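PDB 4WIA: archaeal flagellar ATP-binding protein FlaH from Methanocaldococcus jannaschii DSM 2661, which binds ATP, probably with magnesium, as a KaiC-like P-loop ATPase and is probably an accessory component of the archaellum, the archaeal flagellum. Local coordinates for residues A[109-113]-A[145-151]. Numbering follows the deposited sequence.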
loop_
_atom_site.group_PDB
_atom_site.type_symbol
_atom_site.label_atom_id
_atom_site.label_comp_id
_atom_site.label_asym_id
_atom_site.label_seq_id
_atom_site.Cartn_x
_atom_site.Cartn_y
_atom_site.Cartn_z
ATOM N N LEU A 109 -11.054 31.181 14.468
ATOM C CA LEU A 109 -9.608 31.026 14.551
ATOM C C LEU A 109 -9.109 30.495 15.886
ATOM O O LEU A 109 -8.140 29.747 15.954
ATOM C CB LEU A 109 -8.937 32.365 14.186
ATOM C CG LEU A 109 -9.250 32.837 12.743
ATOM C CD1 LEU A 109 -8.351 34.002 12.369
ATOM C CD2 LEU A 109 -9.149 31.753 11.670
ATOM N N LYS A 110 -9.765 30.902 16.955
ATOM C CA LYS A 110 -9.491 30.359 18.277
ATOM C C LYS A 110 -9.773 28.851 18.314
ATOM O O LYS A 110 -8.939 28.092 18.775
ATOM C CB LYS A 110 -10.341 31.112 19.283
ATOM C CG LYS A 110 -10.221 30.594 20.707
ATOM C CD LYS A 110 -11.094 31.381 21.655
ATOM C CE LYS A 110 -11.201 30.653 22.976
ATOM N NZ LYS A 110 -11.761 31.529 24.028
ATOM N N LYS A 111 -10.927 28.429 17.788
ATOM C CA LYS A 111 -11.262 26.987 17.662
ATOM C C LYS A 111 -10.224 26.198 16.856
ATOM O O LYS A 111 -9.797 25.102 17.231
ATOM C CB LYS A 111 -12.627 26.802 16.987
ATOM C CG LYS A 111 -13.828 27.023 17.897
ATOM C CD LYS A 111 -14.573 25.716 18.255
ATOM C CE LYS A 111 -15.951 25.914 18.880
ATOM N NZ LYS A 111 -16.018 26.040 20.370
ATOM N N VAL A 112 -9.842 26.767 15.728
ATOM C CA VAL A 112 -8.816 26.180 14.899
ATOM C C VAL A 112 -7.510 25.967 15.670
ATOM O O VAL A 112 -6.856 24.936 15.516
ATOM C CB VAL A 112 -8.551 27.085 13.659
ATOM C CG1 VAL A 112 -7.198 26.786 13.010
ATOM C CG2 VAL A 112 -9.690 26.931 12.676
HETATM N N MSE A 113 -7.111 26.963 16.462
HETATM C CA MSE A 113 -5.804 26.894 17.120
HETATM C C MSE A 113 -5.844 25.990 18.327
HETATM O O MSE A 113 -4.818 25.469 18.742
HETATM C CB MSE A 113 -5.239 28.256 17.448
HETATM C CG MSE A 113 -5.162 29.110 16.194
HETATM SE SE MSE A 113 -4.489 30.932 16.505
HETATM C CE MSE A 113 -3.180 30.441 17.911
ATOM N N LEU A 145 -2.135 33.372 13.432
ATOM C CA LEU A 145 -2.534 32.106 12.876
ATOM C C LEU A 145 -1.371 31.452 12.138
ATOM O O LEU A 145 -1.123 30.252 12.296
ATOM C CB LEU A 145 -3.708 32.297 11.926
ATOM C CG LEU A 145 -4.257 31.019 11.305
ATOM C CD1 LEU A 145 -4.955 30.155 12.348
ATOM C CD2 LEU A 145 -5.178 31.413 10.166
HETATM N N MSE A 146 -0.655 32.264 11.358
HETATM C CA MSE A 146 0.507 31.762 10.593
HETATM C C MSE A 146 1.553 31.242 11.536
HETATM O O MSE A 146 2.127 30.197 11.327
HETATM C CB MSE A 146 1.113 32.803 9.634
HETATM C CG MSE A 146 0.186 33.209 8.479
HETATM SE SE MSE A 146 -0.556 31.782 7.346
HETATM C CE MSE A 146 0.431 30.319 8.222
ATOM N N ALA A 147 1.814 31.983 12.588
ATOM C CA ALA A 147 2.815 31.577 13.583
ATOM C C ALA A 147 2.428 30.255 14.217
ATOM O O ALA A 147 3.281 29.420 14.473
ATOM C CB ALA A 147 2.972 32.667 14.649
ATOM N N PHE A 148 1.139 30.075 14.464
ATOM C CA PHE A 148 0.659 28.843 15.024
ATOM C C PHE A 148 0.855 27.669 14.061
ATOM O O PHE A 148 1.326 26.590 14.442
ATOM C CB PHE A 148 -0.825 28.989 15.368
ATOM C CG PHE A 148 -1.485 27.666 15.637
ATOM C CD1 PHE A 148 -1.294 27.031 16.854
ATOM C CD2 PHE A 148 -2.158 27.000 14.631
ATOM C CE1 PHE A 148 -1.837 25.807 17.107
ATOM C CE2 PHE A 148 -2.726 25.755 14.872
ATOM C CZ PHE A 148 -2.566 25.151 16.123
ATOM N N PHE A 149 0.440 27.858 12.813
ATOM C CA PHE A 149 0.690 26.819 11.755
ATOM C C PHE A 149 2.177 26.458 11.621
ATOM O O PHE A 149 2.519 25.278 11.498
ATOM C CB PHE A 149 0.155 27.254 10.387
ATOM C CG PHE A 149 -1.343 27.186 10.248
ATOM C CD1 PHE A 149 -2.132 26.495 11.137
ATOM C CD2 PHE A 149 -1.949 27.858 9.209
ATOM C CE1 PHE A 149 -3.484 26.470 10.997
ATOM C CE2 PHE A 149 -3.312 27.815 9.040
ATOM C CZ PHE A 149 -4.082 27.105 9.923
ATOM N N LYS A 150 3.035 27.466 11.652
ATOM C CA LYS A 150 4.495 27.231 11.636
ATOM C C LYS A 150 5.010 26.356 12.796
ATOM O O LYS A 150 5.924 25.564 12.639
ATOM C CB LYS A 150 5.263 28.572 11.602
ATOM C CG LYS A 150 5.213 29.231 10.233
ATOM C CD LYS A 150 5.540 28.287 9.078
ATOM C CE LYS A 150 5.362 29.094 7.790
ATOM N NZ LYS A 150 6.235 28.781 6.657
ATOM N N ARG A 151 4.385 26.525 13.940
ATOM C CA ARG A 151 4.657 25.775 15.141
ATOM C C ARG A 151 4.235 24.320 14.926
ATOM O O ARG A 151 4.990 23.396 15.213
ATOM C CB ARG A 151 3.845 26.455 16.275
ATOM C CG ARG A 151 4.576 26.814 17.531
ATOM C CD ARG A 151 4.211 28.241 18.029
ATOM N NE ARG A 151 2.789 28.400 18.412
ATOM C CZ ARG A 151 2.074 29.538 18.374
ATOM N NH1 ARG A 151 0.782 29.512 18.718
ATOM N NH2 ARG A 151 2.627 30.696 17.988
#
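Two nearly parallel helices of the P-loop NTPase (KaiC-like) domain of FlaH pack side by side here. Helix 108-114 is followed by helix 116-119 and then strand 123-127, and helix 142-153 precedes strand 158-163. The axes of the two segments approach to 11.0 Å at an angle of 12°. At this spacing the side chains must fill the gap. The backbones come nearest at Met113 and Phe148, with CA atoms 7.1 Å apart.

Met113, a selenomethionine, lies along one side of the Phe148 ring. Met113 CA is 4.0 Å from the Phe148 ring centroid, over the face, as a CH-pi contact. Met113 SE is 5.2 Å from the Phe148 ring centroid in an oblique Met-aromatic contact. Met113 CE reaches Phe148 CB at 3.8 Å. The closest approach is Met113 O to Phe148 CE1, 3.4 Å. Met113 CG also meets Leu145 CD1 at 4.0 Å. Val112 CG1 touches Leu145 CD1 at 4.1 Å and Phe149 CE1 at 4.2 Å. One turn earlier, Leu109 CD2 meets Leu145 CD2 at 4.3 Å. At the more exposed end, Met113 CE is 4.1 Å from Arg151 NH1.

The apolar layer extends into the domain core. Leu132 and Ile133 of helix 129-134 touch Leu109, and Phe149 packs on Phe126, Ile159 and Cys161 of the central sheet. Tyr119 meets the Phe148 ring edge-to-face and hydrogen-bonds through OH to Val112 O.

No hydrogen bond directly joins the two segments. Their contact, which buries 315 Å², therefore depends on the fit of aliphatic and aromatic groups, the selenomethionine side chain and the Met113 carbonyl. The Phe148 face takes Met113 CA, while the selenium sits obliquely to it.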